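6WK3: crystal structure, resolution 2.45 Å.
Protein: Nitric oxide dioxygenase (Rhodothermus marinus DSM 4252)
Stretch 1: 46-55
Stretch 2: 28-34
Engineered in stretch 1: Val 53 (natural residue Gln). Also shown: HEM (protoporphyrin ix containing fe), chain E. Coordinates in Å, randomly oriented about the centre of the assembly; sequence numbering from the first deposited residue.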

# COMPACT_ATOMS: atom_id res chain seq x y z
N LEU A 46 -2.45 7.23 -11.23
CA LEU A 46 -2.25 6.84 -9.85
C LEU A 46 -3.00 5.57 -9.46
O LEU A 46 -2.61 4.91 -8.50
CB LEU A 46 -2.67 7.99 -8.93
CG LEU A 46 -1.98 9.33 -9.20
CD1 LEU A 46 -2.59 10.43 -8.37
CD2 LEU A 46 -0.50 9.22 -8.91
N PHE A 47 -4.05 5.20 -10.20
CA PHE A 47 -4.95 4.12 -9.80
C PHE A 47 -4.58 2.83 -10.53
O PHE A 47 -4.90 2.66 -11.71
CB PHE A 47 -6.40 4.50 -10.06
CG PHE A 47 -6.87 5.66 -9.23
CD1 PHE A 47 -6.66 6.96 -9.64
CD2 PHE A 47 -7.52 5.44 -8.03
CE1 PHE A 47 -7.09 8.02 -8.88
CE2 PHE A 47 -7.95 6.49 -7.26
CZ PHE A 47 -7.74 7.79 -7.68
N GLU A 48 -3.93 1.91 -9.81
CA GLU A 48 -3.66 0.58 -10.36
C GLU A 48 -4.95 -0.21 -10.53
O GLU A 48 -5.21 -0.79 -11.60
CB GLU A 48 -2.70 -0.19 -9.45
CG GLU A 48 -1.22 0.12 -9.67
CD GLU A 48 -0.29 -0.90 -9.00
OE1 GLU A 48 -0.77 -1.74 -8.20
OE2 GLU A 48 0.93 -0.87 -9.28
N LEU A 49 -5.78 -0.27 -9.48
CA LEU A 49 -7.01 -1.06 -9.46
C LEU A 49 -8.17 -0.12 -9.16
O LEU A 49 -8.65 -0.04 -8.02
CB LEU A 49 -6.92 -2.19 -8.43
CG LEU A 49 -5.74 -3.15 -8.62
CD1 LEU A 49 -5.72 -4.20 -7.52
CD2 LEU A 49 -5.78 -3.81 -9.99
N PRO A 50 -8.66 0.61 -10.18
CA PRO A 50 -9.67 1.65 -9.91
C PRO A 50 -10.98 1.09 -9.41
O PRO A 50 -11.64 1.72 -8.57
CB PRO A 50 -9.81 2.35 -11.26
CG PRO A 50 -9.46 1.29 -12.27
CD PRO A 50 -8.41 0.44 -11.62
N GLU A 51 -11.39 -0.09 -9.89
CA GLU A 51 -12.62 -0.70 -9.41
C GLU A 51 -12.51 -1.07 -7.93
O GLU A 51 -13.45 -0.88 -7.16
CB GLU A 51 -12.96 -1.93 -10.26
CG GLU A 51 -13.86 -2.94 -9.59
CD GLU A 51 -15.28 -2.42 -9.42
OE1 GLU A 51 -15.69 -1.56 -10.23
OE2 GLU A 51 -15.97 -2.87 -8.49
N ARG A 52 -11.35 -1.60 -7.53
CA ARG A 52 -11.16 -2.03 -6.15
C ARG A 52 -11.12 -0.83 -5.20
O ARG A 52 -11.69 -0.88 -4.10
CB ARG A 52 -9.88 -2.86 -6.04
CG ARG A 52 -9.47 -3.21 -4.63
CD ARG A 52 -8.16 -3.97 -4.62
NE ARG A 52 -7.88 -4.48 -3.28
CZ ARG A 52 -8.37 -5.62 -2.80
NH1 ARG A 52 -9.15 -6.38 -3.57
NH2 ARG A 52 -8.08 -6.01 -1.57
N VAL A 53 -10.45 0.25 -5.60
CA VAL A 53 -10.35 1.44 -4.77
C VAL A 53 -11.72 2.08 -4.58
O VAL A 53 -12.01 2.65 -3.53
CB VAL A 53 -9.34 2.42 -5.40
CG1 VAL A 53 -9.35 3.75 -4.68
CG2 VAL A 53 -7.95 1.81 -5.40
N ILE A 54 -12.60 1.97 -5.58
CA ILE A 54 -13.92 2.58 -5.49
C ILE A 54 -14.71 1.97 -4.33
O ILE A 54 -15.39 2.68 -3.58
CB ILE A 54 -14.66 2.44 -6.82
CG1 ILE A 54 -14.29 3.59 -7.76
CG2 ILE A 54 -16.17 2.37 -6.60
CD1 ILE A 54 -14.61 3.33 -9.21
N HIS A 55 -14.63 0.65 -4.16
CA HIS A 55 -15.39 0.02 -3.09
C HIS A 55 -14.73 0.25 -1.73
O HIS A 55 -15.42 0.28 -0.71
CB HIS A 55 -15.56 -1.47 -3.37
CG HIS A 55 -16.69 -1.77 -4.30
ND1 HIS A 55 -17.89 -2.29 -3.87
CD2 HIS A 55 -16.81 -1.60 -5.64
CE1 HIS A 55 -18.70 -2.44 -4.90
NE2 HIS A 55 -18.07 -2.03 -5.99
CHA HEM E . -6.61 4.67 -1.92
CHB HEM E . -9.66 7.22 0.89
CHC HEM E . -7.81 11.23 -1.08
CHD HEM E . -6.08 8.56 -4.76
C1A HEM E . -7.54 5.00 -0.95
C2A HEM E . -8.17 4.09 -0.02
C3A HEM E . -9.02 4.79 0.74
C4A HEM E . -8.95 6.17 0.34
CMA HEM E . -9.91 4.22 1.87
CAA HEM E . -7.92 2.57 0.07
CBA HEM E . -6.78 2.34 1.05
CGA HEM E . -6.63 0.86 1.31
O1A HEM E . -5.78 0.22 0.65
O2A HEM E . -7.36 0.33 2.18
C1B HEM E . -9.39 8.55 0.65
C2B HEM E . -9.94 9.69 1.36
C3B HEM E . -9.43 10.80 0.80
C4B HEM E . -8.54 10.40 -0.27
CMB HEM E . -10.94 9.57 2.53
CAB HEM E . -9.66 12.29 1.19
CBB HEM E . -10.09 12.68 2.38
C1C HEM E . -7.20 10.88 -2.27
C2C HEM E . -6.59 11.78 -3.22
C3C HEM E . -6.13 11.07 -4.25
C4C HEM E . -6.40 9.66 -3.98
CMC HEM E . -6.51 13.32 -3.07
CAC HEM E . -5.40 11.69 -5.46
CBC HEM E . -5.44 11.10 -6.65
C1D HEM E . -5.94 7.27 -4.28
C2D HEM E . -5.18 6.18 -4.84
C3D HEM E . -5.34 5.10 -4.05
C4D HEM E . -6.20 5.48 -2.96
CMD HEM E . -4.34 6.26 -6.14
CAD HEM E . -4.74 3.69 -4.20
CBD HEM E . -3.26 3.70 -3.85
CGD HEM E . -2.78 2.30 -3.54
O1D HEM E . -3.60 1.44 -3.13
O2D HEM E . -1.55 2.06 -3.70
NA HEM E . -8.04 6.26 -0.70
NB HEM E . -8.55 9.02 -0.33
NC HEM E . -7.06 9.60 -2.78
ND HEM E . -6.55 6.80 -3.14
FE HEM E . -7.64 7.92 -1.81
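Stretch 2 (28-34) ISATMYR

Stretch 2 is helical throughout, a segment of a longer helix, with backbone bonds such as Met 32 N to Ile 28 O (2.8 Å) and Tyr 33 N to Ser 29 O (3.0 Å). Stretch 1 begins as loop or turn; Leu 49 occupies the N-cap position, and helix 50-55 follows. Proline suits the first turn of a helix, where its nitrogen has no proton to donate and none is required. The two helices run in broadly opposing directions, their N-to-C vectors 134° apart and their axes 9.1 Å apart at closest approach. The backbones come nearest at Ile 54 and Ser 29, with CA atoms separated by 5.6 Å.

At that point a small residue allows close packing. The hydroxyl of Ser 29 donates a short hydrogen bond, 2.5 Å from its OG to Ile 54 O, tying the helices together through a backbone carbonyl. Ile 54 points toward stretch 2 and is buried there: its CG2 lies 4.0 Å from Ala 30 CB, one methyl group packing against another, and its CD1 lies 3.8 Å from Tyr 33 CD2.

One turn beyond Ser 29, Tyr 33, in the t rotamer (chi1 172°), lies across stretch 1, reaching from Ile 54 to the loop. Pro 50 CB packs 3.5 Å from Tyr 33 CZ, a compact apolar surface against the phenol. Farther along, the edge of Tyr 33 meets the face of Phe 47, with centroids 4.9 Å apart, planes at 70°, and Phe 47 CD1 3.7 Å from Tyr 33 CE1. The opposite face of Phe 47 is covered by the heme methyl CMD, and Phe 47 CZ approaches HEM CHD to 3.4 Å, so this flat aromatic ring fits between tyrosine and cofactor. The CA-to-CB bond of the engineered Val 53 points sideways relative to stretch 2, and its CG2 lies 3.9 Å from HEM CAD.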

# COMPACT_ATOMS: atom_id res chain seq x y z
N ILE A 28 -21.76 7.13 -4.84
CA ILE A 28 -21.02 8.37 -4.62
C ILE A 28 -19.55 8.17 -4.95
O ILE A 28 -18.93 9.00 -5.63
CB ILE A 28 -21.23 8.88 -3.18
CG1 ILE A 28 -22.66 9.39 -2.98
CG2 ILE A 28 -20.20 9.95 -2.84
CD1 ILE A 28 -23.07 9.56 -1.50
N SER A 29 -18.97 7.06 -4.49
CA SER A 29 -17.56 6.82 -4.72
C SER A 29 -17.26 6.59 -6.20
O SER A 29 -16.31 7.17 -6.75
CB SER A 29 -17.10 5.63 -3.86
OG SER A 29 -15.95 4.99 -4.39
N ALA A 30 -18.09 5.79 -6.88
CA ALA A 30 -17.87 5.54 -8.31
C ALA A 30 -18.05 6.81 -9.13
O ALA A 30 -17.24 7.10 -10.02
CB ALA A 30 -18.82 4.44 -8.80
N THR A 31 -19.11 7.56 -8.86
CA THR A 31 -19.32 8.83 -9.55
C THR A 31 -18.18 9.80 -9.28
O THR A 31 -17.75 10.53 -10.18
CB THR A 31 -20.65 9.44 -9.12
OG1 THR A 31 -21.72 8.57 -9.50
CG2 THR A 31 -20.85 10.81 -9.74
N MET A 32 -17.68 9.80 -8.05
CA MET A 32 -16.55 10.66 -7.72
C MET A 32 -15.34 10.33 -8.58
O MET A 32 -14.69 11.23 -9.13
CB MET A 32 -16.22 10.52 -6.24
CG MET A 32 -15.29 11.59 -5.72
SD MET A 32 -13.92 10.89 -4.79
CE MET A 32 -12.89 10.32 -6.14
N TYR A 33 -15.02 9.04 -8.73
CA TYR A 33 -13.84 8.65 -9.49
C TYR A 33 -14.00 8.96 -10.97
O TYR A 33 -13.02 9.31 -11.64
CB TYR A 33 -13.54 7.16 -9.29
CG TYR A 33 -12.45 6.65 -10.21
CD1 TYR A 33 -11.11 6.97 -9.98
CD2 TYR A 33 -12.75 5.87 -11.32
CE1 TYR A 33 -10.11 6.52 -10.82
CE2 TYR A 33 -11.76 5.42 -12.18
CZ TYR A 33 -10.44 5.75 -11.92
OH TYR A 33 -9.44 5.30 -12.76
N ARG A 34 -15.21 8.82 -11.52
CA ARG A 34 -15.42 9.12 -12.93
C ARG A 34 -15.25 10.61 -13.20
O ARG A 34 -14.66 11.00 -14.22
CB ARG A 34 -16.79 8.64 -13.39
CG ARG A 34 -16.90 7.13 -13.38
CD ARG A 34 -18.27 6.63 -13.78
NE ARG A 34 -18.35 5.19 -13.55
CZ ARG A 34 -19.23 4.60 -12.74
NH1 ARG A 34 -20.14 5.32 -12.10
NH2 ARG A 34 -19.20 3.28 -12.60